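Local coordinates for protein VIN1 (PDB 6BFI) that probably binds actin filaments and may take part in cell-cell adhesion, as a sponge homologue of vinculin, at residues A373-N378 against T414-D419; A92-L95 against G100-E103; A294-I299 against E331-Q336; L760-T765 against M804-D809. All coordinates share one frame; numbering follows the deposited sequence.

Contact 1 (A373-N378 against T414-D419)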
loop_
_atom_site.group_PDB
_atom_site.type_symbol
_atom_site.label_atom_id
_atom_site.label_comp_id
_atom_site.label_asym_id
_atom_site.label_seq_id
_atom_site.Cartn_x
_atom_site.Cartn_y
_atom_site.Cartn_z
ATOM N N ALA A 373 -18.782 -13.517 -3.977
ATOM C CA ALA A 373 -19.318 -14.874 -4.026
ATOM C C ALA A 373 -19.800 -15.244 -5.423
ATOM O O ALA A 373 -19.744 -16.417 -5.808
ATOM C CB ALA A 373 -20.455 -15.030 -3.018
ATOM N N THR A 374 -20.268 -14.265 -6.198
ATOM C CA THR A 374 -20.771 -14.563 -7.534
ATOM C C THR A 374 -19.646 -14.617 -8.562
ATOM O O THR A 374 -19.569 -15.557 -9.363
ATOM C CB THR A 374 -21.810 -13.522 -7.948
ATOM O OG1 THR A 374 -22.901 -13.541 -7.020
ATOM C CG2 THR A 374 -22.332 -13.820 -9.348
ATOM N N ASP A 375 -18.762 -13.619 -8.553
ATOM C CA ASP A 375 -17.817 -13.462 -9.655
ATOM C C ASP A 375 -16.596 -14.370 -9.531
ATOM O O ASP A 375 -16.017 -14.754 -10.552
ATOM C CB ASP A 375 -17.382 -11.999 -9.757
ATOM C CG ASP A 375 -18.555 -11.052 -9.961
ATOM O OD1 ASP A 375 -19.651 -11.521 -10.338
ATOM O OD2 ASP A 375 -18.379 -9.833 -9.748
ATOM N N PHE A 376 -16.191 -14.729 -8.314
ATOM C CA PHE A 376 -15.011 -15.555 -8.102
ATOM C C PHE A 376 -15.354 -17.012 -7.821
ATOM O O PHE A 376 -14.508 -17.749 -7.304
ATOM C CB PHE A 376 -14.168 -14.992 -6.955
ATOM C CG PHE A 376 -13.401 -13.756 -7.309
ATOM C CD1 PHE A 376 -14.019 -12.514 -7.299
ATOM C CD2 PHE A 376 -12.059 -13.830 -7.638
ATOM C CE1 PHE A 376 -13.309 -11.369 -7.621
ATOM C CE2 PHE A 376 -11.344 -12.692 -7.962
ATOM C CZ PHE A 376 -11.970 -11.460 -7.953
ATOM N N VAL A 377 -16.572 -17.445 -8.152
ATOM C CA VAL A 377 -16.966 -18.816 -7.861
ATOM C C VAL A 377 -16.234 -19.818 -8.748
ATOM O O VAL A 377 -16.097 -20.991 -8.375
ATOM C CB VAL A 377 -18.494 -18.971 -7.995
ATOM C CG1 VAL A 377 -18.917 -18.927 -9.460
ATOM C CG2 VAL A 377 -18.963 -20.256 -7.336
ATOM N N ASN A 378 -15.738 -19.379 -9.910
ATOM C CA ASN A 378 -15.109 -20.281 -10.873
ATOM C C ASN A 378 -14.117 -19.452 -11.698
ATOM O O ASN A 378 -14.374 -19.076 -12.843
ATOM C CB ASN A 378 -16.150 -20.962 -11.758
ATOM C CG ASN A 378 -15.557 -22.045 -12.631
ATOM O OD1 ASN A 378 -14.376 -22.369 -12.517
ATOM N ND2 ASN A 378 -16.379 -22.623 -13.500
ATOM N N THR A 414 -12.937 -12.248 -17.125
ATOM C CA THR A 414 -11.813 -11.540 -16.516
ATOM C C THR A 414 -12.109 -10.055 -16.335
ATOM O O THR A 414 -11.680 -9.458 -15.335
ATOM C CB THR A 414 -10.544 -11.744 -17.348
ATOM O OG1 THR A 414 -9.457 -11.026 -16.752
ATOM C CG2 THR A 414 -10.740 -11.264 -18.783
ATOM N N ALA A 415 -12.853 -9.447 -17.264
ATOM C CA ALA A 415 -13.287 -8.070 -17.055
ATOM C C ALA A 415 -14.119 -7.949 -15.784
ATOM O O ALA A 415 -13.969 -6.985 -15.021
ATOM C CB ALA A 415 -14.077 -7.571 -18.265
ATOM N N ARG A 416 -14.992 -8.930 -15.531
ATOM C CA ARG A 416 -15.805 -8.895 -14.320
ATOM C C ARG A 416 -14.948 -9.059 -13.071
ATOM O O ARG A 416 -15.194 -8.397 -12.053
ATOM C CB ARG A 416 -16.880 -9.979 -14.380
ATOM C CG ARG A 416 -17.836 -9.965 -13.203
ATOM C CD ARG A 416 -18.645 -8.680 -13.161
ATOM N NE ARG A 416 -19.745 -8.774 -12.209
ATOM C CZ ARG A 416 -20.741 -7.898 -12.126
ATOM N NH1 ARG A 416 -20.781 -6.853 -12.940
ATOM N NH2 ARG A 416 -21.703 -8.073 -11.231
ATOM N N LEU A 417 -13.944 -9.939 -13.124
ATOM C CA LEU A 417 -13.035 -10.085 -11.989
ATOM C C LEU A 417 -12.350 -8.764 -11.665
ATOM O O LEU A 417 -12.304 -8.343 -10.501
ATOM C CB LEU A 417 -11.992 -11.166 -12.275
ATOM C CG LEU A 417 -12.485 -12.606 -12.396
ATOM C CD1 LEU A 417 -11.302 -13.542 -12.604
ATOM C CD2 LEU A 417 -13.294 -13.006 -11.169
ATOM N N ALA A 418 -11.814 -8.091 -12.687
ATOM C CA ALA A 418 -11.108 -6.836 -12.437
ATOM C C ALA A 418 -12.058 -5.751 -11.938
ATOM O O ALA A 418 -11.695 -4.957 -11.060
ATOM C CB ALA A 418 -10.381 -6.382 -13.702
ATOM N N ASP A 419 -13.279 -5.704 -12.482
ATOM C CA ASP A 419 -14.262 -4.736 -12.005
ATOM C C ASP A 419 -14.596 -4.969 -10.537
ATOM O O ASP A 419 -14.661 -4.019 -9.748
ATOM C CB ASP A 419 -15.529 -4.802 -12.858
ATOM C CG ASP A 419 -15.372 -4.097 -14.191
ATOM O OD1 ASP A 419 -14.218 -3.869 -14.612
ATOM O OD2 ASP A 419 -16.402 -3.771 -14.817
#

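Contact 2 (A92-L95 against G100-E103)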
loop_
_atom_site.group_PDB
_atom_site.type_symbol
_atom_site.label_atom_id
_atom_site.label_comp_id
_atom_site.label_asym_id
_atom_site.label_seq_id
_atom_site.Cartn_x
_atom_site.Cartn_y
_atom_site.Cartn_z
ATOM N N ALA A 92 36.079 29.339 14.576
ATOM C CA ALA A 92 36.642 28.960 15.869
ATOM C C ALA A 92 37.609 30.024 16.375
ATOM O O ALA A 92 37.548 30.431 17.544
ATOM C CB ALA A 92 37.338 27.604 15.764
ATOM N N ARG A 93 38.500 30.500 15.500
ATOM C CA ARG A 93 39.455 31.528 15.903
ATOM C C ARG A 93 38.744 32.782 16.406
ATOM O O ARG A 93 38.928 33.207 17.556
ATOM C CB ARG A 93 40.372 31.881 14.731
ATOM C CG ARG A 93 41.232 30.744 14.208
ATOM C CD ARG A 93 42.058 31.209 13.014
ATOM N NE ARG A 93 42.250 32.659 13.021
ATOM C CZ ARG A 93 41.699 33.494 12.145
ATOM N NH1 ARG A 93 40.926 33.027 11.173
ATOM N NH2 ARG A 93 41.926 34.797 12.237
ATOM N N LEU A 94 37.920 33.387 15.547
ATOM C CA LEU A 94 37.327 34.683 15.860
ATOM C C LEU A 94 36.384 34.594 17.054
ATOM O O LEU A 94 36.419 35.449 17.946
ATOM C CB LEU A 94 36.593 35.226 14.635
ATOM C CG LEU A 94 37.411 35.270 13.342
ATOM C CD1 LEU A 94 36.541 35.675 12.165
ATOM C CD2 LEU A 94 38.596 36.211 13.488
ATOM N N LEU A 95 35.533 33.565 17.090
ATOM C CA LEU A 95 34.599 33.434 18.201
ATOM C C LEU A 95 35.318 33.124 19.506
ATOM O O LEU A 95 34.882 33.575 20.571
ATOM C CB LEU A 95 33.551 32.365 17.891
ATOM C CG LEU A 95 32.524 32.771 16.831
ATOM C CD1 LEU A 95 31.433 31.724 16.703
ATOM C CD2 LEU A 95 31.926 34.134 17.153
ATOM N N GLY A 100 31.042 38.148 20.387
ATOM C CA GLY A 100 30.186 38.941 19.529
ATOM C C GLY A 100 30.762 39.224 18.157
ATOM O O GLY A 100 30.275 40.113 17.453
ATOM N N SER A 101 31.787 38.477 17.766
ATOM C CA SER A 101 32.441 38.679 16.479
ATOM C C SER A 101 31.449 38.493 15.335
ATOM O O SER A 101 30.926 37.384 15.154
ATOM C CB SER A 101 33.611 37.710 16.321
ATOM O OG SER A 101 34.181 37.803 15.028
ATOM N N PRO A 102 31.156 39.536 14.551
ATOM C CA PRO A 102 30.233 39.349 13.418
ATOM C C PRO A 102 30.780 38.406 12.363
ATOM O O PRO A 102 30.037 37.567 11.834
ATOM C CB PRO A 102 30.050 40.774 12.879
ATOM C CG PRO A 102 31.278 41.510 13.321
ATOM C CD PRO A 102 31.652 40.919 14.649
ATOM N N GLU A 103 32.070 38.520 12.042
ATOM C CA GLU A 103 32.677 37.591 11.098
ATOM C C GLU A 103 32.682 36.170 11.644
ATOM O O GLU A 103 32.517 35.213 10.880
ATOM C CB GLU A 103 34.100 38.038 10.762
ATOM C CG GLU A 103 34.284 39.549 10.649
ATOM C CD GLU A 103 33.736 40.131 9.356
ATOM O OE1 GLU A 103 33.035 39.410 8.614
ATOM O OE2 GLU A 103 34.013 41.318 9.080
#

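Contact 3 (A294-I299 against E331-Q336)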
loop_
_atom_site.group_PDB
_atom_site.type_symbol
_atom_site.label_atom_id
_atom_site.label_comp_id
_atom_site.label_asym_id
_atom_site.label_seq_id
_atom_site.Cartn_x
_atom_site.Cartn_y
_atom_site.Cartn_z
ATOM N N ALA A 294 -22.188 14.750 6.108
ATOM C CA ALA A 294 -21.472 13.477 6.087
ATOM C C ALA A 294 -22.435 12.299 5.949
ATOM O O ALA A 294 -22.164 11.347 5.202
ATOM C CB ALA A 294 -20.622 13.334 7.349
ATOM N N VAL A 295 -23.567 12.350 6.656
ATOM C CA VAL A 295 -24.567 11.289 6.551
ATOM C C VAL A 295 -25.080 11.181 5.122
ATOM O O VAL A 295 -25.249 10.077 4.587
ATOM C CB VAL A 295 -25.716 11.536 7.548
ATOM C CG1 VAL A 295 -26.842 10.541 7.319
ATOM C CG2 VAL A 295 -25.210 11.451 8.978
ATOM N N ARG A 296 -25.329 12.324 4.475
ATOM C CA ARG A 296 -25.805 12.299 3.097
ATOM C C ARG A 296 -24.748 11.725 2.159
ATOM O O ARG A 296 -25.081 11.018 1.198
ATOM C CB ARG A 296 -26.227 13.701 2.660
ATOM C CG ARG A 296 -27.536 14.156 3.298
ATOM C CD ARG A 296 -28.035 15.478 2.736
ATOM N NE ARG A 296 -29.459 15.669 3.004
ATOM C CZ ARG A 296 -29.948 16.232 4.105
ATOM N NH1 ARG A 296 -29.128 16.670 5.052
ATOM N NH2 ARG A 296 -31.259 16.358 4.261
ATOM N N LYS A 297 -23.468 12.004 2.427
ATOM C CA LYS A 297 -22.410 11.360 1.654
ATOM C C LYS A 297 -22.434 9.846 1.845
ATOM O O LYS A 297 -22.225 9.088 0.889
ATOM C CB LYS A 297 -21.043 11.925 2.042
ATOM C CG LYS A 297 -20.871 13.405 1.753
ATOM C CD LYS A 297 -19.410 13.813 1.854
ATOM C CE LYS A 297 -19.255 15.324 1.863
ATOM N NZ LYS A 297 -19.928 15.972 0.704
ATOM N N CYS A 298 -22.693 9.388 3.073
ATOM C CA CYS A 298 -22.785 7.950 3.311
ATOM C C CYS A 298 -23.967 7.343 2.564
ATOM O O CYS A 298 -23.880 6.216 2.060
ATOM C CB CYS A 298 -22.891 7.673 4.809
ATOM S SG CYS A 298 -21.404 8.113 5.733
ATOM N N ILE A 299 -25.080 8.075 2.479
ATOM C CA ILE A 299 -26.215 7.607 1.688
ATOM C C ILE A 299 -25.829 7.507 0.217
ATOM O O ILE A 299 -26.188 6.541 -0.472
ATOM C CB ILE A 299 -27.428 8.531 1.899
ATOM C CG1 ILE A 299 -27.874 8.496 3.364
ATOM C CG2 ILE A 299 -28.573 8.135 0.980
ATOM C CD1 ILE A 299 -29.021 9.439 3.677
ATOM N N GLU A 331 -37.001 14.261 8.961
ATOM C CA GLU A 331 -37.651 14.390 10.263
ATOM C C GLU A 331 -36.772 15.149 11.251
ATOM O O GLU A 331 -37.264 15.996 12.009
ATOM C CB GLU A 331 -38.005 13.006 10.806
ATOM C CG GLU A 331 -39.095 12.295 10.016
ATOM C CD GLU A 331 -39.367 10.889 10.517
ATOM O OE1 GLU A 331 -38.417 10.080 10.581
ATOM O OE2 GLU A 331 -40.533 10.592 10.853
ATOM N N LEU A 332 -35.466 14.867 11.254
ATOM C CA LEU A 332 -34.560 15.579 12.149
ATOM C C LEU A 332 -34.492 17.062 11.808
ATOM O O LEU A 332 -34.459 17.913 12.705
ATOM C CB LEU A 332 -33.166 14.957 12.097
ATOM C CG LEU A 332 -32.939 13.740 12.992
ATOM C CD1 LEU A 332 -31.559 13.153 12.740
ATOM C CD2 LEU A 332 -33.108 14.118 14.455
ATOM N N GLU A 333 -34.469 17.392 10.514
ATOM C CA GLU A 333 -34.419 18.797 10.124
ATOM C C GLU A 333 -35.718 19.522 10.457
ATOM O O GLU A 333 -35.689 20.705 10.816
ATOM C CB GLU A 333 -34.091 18.915 8.636
ATOM C CG GLU A 333 -32.593 18.907 8.351
ATOM C CD GLU A 333 -32.261 18.550 6.915
ATOM O OE1 GLU A 333 -33.112 17.933 6.241
ATOM O OE2 GLU A 333 -31.145 18.883 6.462
ATOM N N GLU A 334 -36.859 18.835 10.361
ATOM C CA GLU A 334 -38.111 19.457 10.783
ATOM C C GLU A 334 -38.147 19.649 12.294
ATOM O O GLU A 334 -38.705 20.639 12.784
ATOM C CB GLU A 334 -39.305 18.623 10.318
ATOM C CG GLU A 334 -39.485 18.591 8.810
ATOM C CD GLU A 334 -40.848 18.077 8.397
ATOM O OE1 GLU A 334 -41.796 18.185 9.204
ATOM O OE2 GLU A 334 -40.972 17.565 7.264
ATOM N N LEU A 335 -37.563 18.716 13.049
ATOM C CA LEU A 335 -37.444 18.902 14.493
ATOM C C LEU A 335 -36.579 20.114 14.816
ATOM O O LEU A 335 -36.944 20.951 15.650
ATOM C CB LEU A 335 -36.861 17.647 15.141
ATOM C CG LEU A 335 -37.828 16.534 15.533
ATOM C CD1 LEU A 335 -37.060 15.356 16.113
ATOM C CD2 LEU A 335 -38.858 17.054 16.524
ATOM N N GLN A 336 -35.420 20.217 14.162
ATOM C CA GLN A 336 -34.508 21.325 14.421
ATOM C C GLN A 336 -35.116 22.659 14.015
ATOM O O GLN A 336 -34.849 23.682 14.657
ATOM C CB GLN A 336 -33.188 21.088 13.687
ATOM C CG GLN A 336 -32.091 22.085 14.015
ATOM C CD GLN A 336 -30.781 21.741 13.332
ATOM O OE1 GLN A 336 -30.656 20.692 12.700
ATOM N NE2 GLN A 336 -29.797 22.624 13.457
#

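Contact 4 (L760-T765 against M804-D809)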
loop_
_atom_site.group_PDB
_atom_site.type_symbol
_atom_site.label_atom_id
_atom_site.label_comp_id
_atom_site.label_asym_id
_atom_site.label_seq_id
_atom_site.Cartn_x
_atom_site.Cartn_y
_atom_site.Cartn_z
ATOM N N LEU A 760 5.078 2.341 10.639
ATOM C CA LEU A 760 6.197 2.483 11.564
ATOM C C LEU A 760 7.556 2.351 10.884
ATOM O O LEU A 760 8.543 2.884 11.402
ATOM C CB LEU A 760 6.100 1.445 12.684
ATOM C CG LEU A 760 5.043 1.633 13.771
ATOM C CD1 LEU A 760 5.419 0.811 14.994
ATOM C CD2 LEU A 760 4.876 3.101 14.137
ATOM N N ASP A 761 7.637 1.663 9.742
ATOM C CA ASP A 761 8.941 1.345 9.168
ATOM C C ASP A 761 9.633 2.549 8.541
ATOM O O ASP A 761 10.857 2.520 8.379
ATOM C CB ASP A 761 8.806 0.227 8.133
ATOM C CG ASP A 761 8.693 -1.145 8.774
ATOM O OD1 ASP A 761 9.247 -1.330 9.878
ATOM O OD2 ASP A 761 8.054 -2.037 8.175
ATOM N N ARG A 762 8.899 3.602 8.185
ATOM C CA ARG A 762 9.512 4.767 7.560
ATOM C C ARG A 762 9.731 5.927 8.527
ATOM O O ARG A 762 10.310 6.942 8.128
ATOM C CB ARG A 762 8.675 5.230 6.359
ATOM C CG ARG A 762 7.242 5.635 6.668
ATOM C CD ARG A 762 6.508 5.993 5.376
ATOM N NE ARG A 762 5.219 6.638 5.609
ATOM C CZ ARG A 762 4.044 6.019 5.536
ATOM N NH1 ARG A 762 3.985 4.729 5.231
ATOM N NH2 ARG A 762 2.924 6.694 5.764
ATOM N N ILE A 763 9.309 5.794 9.788
ATOM C CA ILE A 763 9.489 6.883 10.753
ATOM C C ILE A 763 10.960 7.203 11.018
ATOM O O ILE A 763 11.320 8.392 11.008
ATOM C CB ILE A 763 8.713 6.577 12.045
ATOM C CG1 ILE A 763 7.206 6.580 11.775
ATOM C CG2 ILE A 763 9.055 7.588 13.130
ATOM C CD1 ILE A 763 6.365 6.403 13.015
ATOM N N PRO A 764 11.849 6.226 11.264
ATOM C CA PRO A 764 13.230 6.597 11.628
ATOM C C PRO A 764 13.940 7.438 10.579
ATOM O O PRO A 764 14.606 8.423 10.930
ATOM C CB PRO A 764 13.916 5.235 11.828
ATOM C CG PRO A 764 13.074 4.267 11.078
ATOM C CD PRO A 764 11.679 4.762 11.249
ATOM N N THR A 765 13.815 7.084 9.297
ATOM C CA THR A 765 14.436 7.892 8.254
ATOM C C THR A 765 13.819 9.283 8.196
ATOM O O THR A 765 14.521 10.269 7.939
ATOM C CB THR A 765 14.316 7.197 6.898
ATOM O OG1 THR A 765 12.981 6.710 6.722
ATOM C CG2 THR A 765 15.295 6.040 6.812
ATOM N N MET A 804 4.046 14.322 10.206
ATOM C CA MET A 804 2.764 14.474 10.890
ATOM C C MET A 804 1.693 13.574 10.282
ATOM O O MET A 804 0.921 12.940 11.014
ATOM C CB MET A 804 2.332 15.939 10.872
ATOM C CG MET A 804 3.108 16.800 11.860
ATOM S SD MET A 804 3.532 15.876 13.357
ATOM C CE MET A 804 2.876 16.936 14.632
ATOM N N ARG A 805 1.630 13.497 8.948
ATOM C CA ARG A 805 0.720 12.552 8.304
ATOM C C ARG A 805 0.970 11.134 8.799
ATOM O O ARG A 805 0.032 10.402 9.147
ATOM C CB ARG A 805 0.874 12.618 6.784
ATOM C CG ARG A 805 0.292 13.861 6.143
ATOM C CD ARG A 805 0.215 13.703 4.632
ATOM N NE ARG A 805 1.527 13.452 4.043
ATOM C CZ ARG A 805 2.321 14.400 3.558
ATOM N NH1 ARG A 805 1.937 15.668 3.586
ATOM N NH2 ARG A 805 3.499 14.079 3.041
ATOM N N THR A 806 2.244 10.740 8.856
ATOM C CA THR A 806 2.582 9.395 9.310
ATOM C C THR A 806 2.126 9.160 10.747
ATOM O O THR A 806 1.552 8.110 11.054
ATOM C CB THR A 806 4.087 9.167 9.173
ATOM O OG1 THR A 806 4.466 9.326 7.802
ATOM C CG2 THR A 806 4.459 7.769 9.636
ATOM N N VAL A 807 2.361 10.128 11.638
ATOM C CA VAL A 807 1.978 9.960 13.039
ATOM C C VAL A 807 0.464 9.839 13.173
ATOM O O VAL A 807 -0.042 9.018 13.950
ATOM C CB VAL A 807 2.530 11.119 13.889
ATOM C CG1 VAL A 807 1.973 11.057 15.306
ATOM C CG2 VAL A 807 4.051 11.082 13.915
ATOM N N LYS A 808 -0.282 10.652 12.424
ATOM C CA LYS A 808 -1.740 10.582 12.467
ATOM C C LYS A 808 -2.241 9.212 12.014
ATOM O O LYS A 808 -3.033 8.551 12.712
ATOM C CB LYS A 808 -2.314 11.704 11.600
ATOM C CG LYS A 808 -3.780 11.595 11.260
ATOM C CD LYS A 808 -4.199 12.804 10.439
ATOM C CE LYS A 808 -5.622 12.677 9.934
ATOM N NZ LYS A 808 -6.046 13.893 9.186
ATOM N N ASP A 809 -1.769 8.756 10.849
ATOM C CA ASP A 809 -2.138 7.423 10.388
ATOM C C ASP A 809 -1.693 6.345 11.371
ATOM O O ASP A 809 -2.302 5.271 11.428
ATOM C CB ASP A 809 -1.550 7.164 9.001
ATOM C CG ASP A 809 -2.195 8.021 7.928
ATOM O OD1 ASP A 809 -3.419 8.256 8.010
ATOM O OD2 ASP A 809 -1.479 8.462 7.004
#

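Contact 1 (A373-N378 against T414-D419)
Asp375 and Arg416 form a salt bridge in which the NE of Arg416 does the work: it lies 3.0 Å from Asp375 OD2 and 3.3 Å from Asp375 OD1. The one N-H of this nitrogen is shared between the two carboxylate oxygens, and both hydrogen bonds are weak, though they differ in shape. The one to OD1 is longer and almost straight (172°), with OD1 at the guanidinium edge and in its plane, whereas the one to OD2 is shorter and strongly bent. The carboxylate and guanidinium planes stand 65° apart, too steep for a flat, two-pronged pairing. With CG anti to the backbone N (chi1 -176°) and a bend at chi2, Arg416 also brings its CG within 3.5 Å of Asp375 OD2.

Beside this polar pair, Leu417 CD2 sits over one face of the Phe376 ring, 3.6 Å from its centroid, a CH-pi contact. The same methyl is 3.3 Å from Asp375 O, so one branch of the leucine covers both the ring and the last turn of helix 344-375, just where Phe376 leaves helical geometry.

Further out, Asp375 OD2 accepts a hydrogen bond from Thr420 OG1 and makes a salt bridge with Arg371, so this oxygen serves several partners. From helix 466-493, Met486 touches both Phe376 and Leu417, and Trp479 touches Leu417. The contact thus fastens the C-terminal end of one helix to helix 399-427 of the all-helical vinculin-family fold. A buried aspartate gripped by two arginines and a hydroxyl is consistent with a stabilised negative charge, which would also ease the closeness of the two like-charged arginines.

Contact 2 (A92-L95 against G100-E103)
Leu95 and Ser101 are the residues whose backbones come nearest, their CA atoms 5.9 Å apart where the chain leaves helix 68-97 and turns back into helix 102-145. Across this turn the side chains meet by van der Waals contact. Leu94 offers two parts: its CB lies 3.6 Å from Ser101 OG, while its CD1 reaches the start of the second helix and touches Glu103 CB at 3.7 Å. With CG anti to the carbonyl carbon (chi1 -52°) and chi2 at 174°, Leu94 also brings that methyl to the backbone of Glu103, 3.9 Å from Glu103 C. Leu95 contributes its CD2 methyl, which lies 4.0 Å from Ser101 CB and 3.9 Å from Ser101 O.

The arrangement is a helical hairpin, the connection by which successive helices of a vinculin-family bundle fold back on one another, and Ser101 is the N-cap of its second arm. Pro102 follows as the first helical residue. Ser101 OG spends its hydrogen bond on Gly104 N, a backbone N-H of the helix's first turn, and the methylene of Leu94 meets it only as an apolar neighbour. OG stands anti to the backbone N (chi1 174°), the setting in which it caps Gly104 N. Glu103 takes part through its CB; the chain then bends at chi2 and its carboxylate leads away from helix 68-97, forming a long, weak ion pair with Arg106. In the first arm, Leu95 O accepts a hydrogen bond from Lys37 NZ.

Contact 3 (A294-I299 against E331-Q336)
Arg296 stretches its guanidinium end-on toward the carboxylate of Glu333, which meets the NH1/NH2 end of the group with OE1 at the guanidinium edge. The tightest link is from NH2 of Arg296 to OE1 of Glu333, 3.1 Å long with an N-H...O angle of 154°. That acceptor lies near the guanidinium plane and is met on the syn side of the carboxylate, with NH2 28° out of the carboxylate plane. Two weaker bonds complete the salt bridge, both ending on Glu333 OE2: Arg296 NH1 approaches it at 3.3 Å and Arg296 NH2 at 3.4 Å. Their weakness shows in these lengths and in N-H...O angles that are clearly more bent than that of the first bond. NH2 is therefore shared between both carboxylate oxygens, while NH1 serves one. The planes of the two groups are 26° apart.

Both side chains are spent on covering distance. The CA atoms of Arg296 and Glu333 are 12.9 Å apart, and the gap is spanned from opposite directions. Arg296 is extended from CG to NE, and Glu333 is extended beyond CG.

Beside this bridge the helices also meet through other residues. The Arg296 side chain rests on Leu329, which Val295 also touches, and Ile299 packs on Ala322 and Leu325 of helix 312-338. Leu332, on the same helix as Glu333, meets Leu349 of helix 344-375. The polar pair lies at the surface, with apolar side chains next to it. A long-reaching arginine-glutamate bridge at the rim of two neighbouring helices is a familiar arrangement in amphipathic helical bundles, here one of the vinculin family.

Contact 4 (L760-T765 against M804-D809)
Thr806 meets Ile763 and Arg762 where helix 763-778 begins against helix 786-817, in a C-terminal set of packed helices consistent with the five-helix tail bundle of vinculin. The apolar part comes first: Thr806 CG2 touches Ile763 CG1 at 3.7 Å and CD1 of the same isoleucine at 4.1 Å. The two side chains meet at a slant, and the methyl of Thr806 is aimed across because it stands anti to its own backbone N (chi1 -60° for OG1). Ile763 also packs on Ala733 and Leu737 of helix 718-745, so the same side chain touches both that helix and Thr806.

The polar face of the same threonine looks toward Arg762. Its OG1 is 3.5 Å from Arg762 NE and 3.7 Å from Arg762 NH2, lying oblique to the guanidinium and neighbouring it without a hydrogen bond; OG1 is instead bonded to Asn802 O, one turn earlier in its own helix. Arg762 arrives with an extended chain from CG to NE, after leaving the backbone with CG between N and the carbonyl carbon (chi1 60°). Electrostatics add a looser element: Arg762 NH2 and Asp809 OD2, of opposite charge, lie 4.9 Å apart without touching, a separation at which they may still attract.

Hydrogen bonds within 760-765 shape the approach, one backbone and one side chain to backbone. Leu760 to Ile763 form a type I beta turn, closed by a weak bond from Ile763 N to Leu760 O at 3.4 Å. Just beyond it, Thr765 OG1 donates to Arg762 O over 3.0 Å, from above the carbonyl plane and 43° out of it.

How the contacts relate
The four contacts follow one another along the chain in the order 2, 3, 1, 4, each closing before the next opens, and none touches another. Contacts 3 and 1 are tied by sequence: helix 312-338, which carries residues 331-336, is followed directly by helix 344-375, whose end carries the start of 373-378; the nearest atoms of the two contacts are about 18 Å apart. Contact 4 lies closest to the centre of the chain, about 14 Å from it, and its nearest atoms come within about 15 Å of contact 3. Contact 2 is the outlier, with its centre about 74 Å from that of contact 1, on the opposite side of the chain's centre.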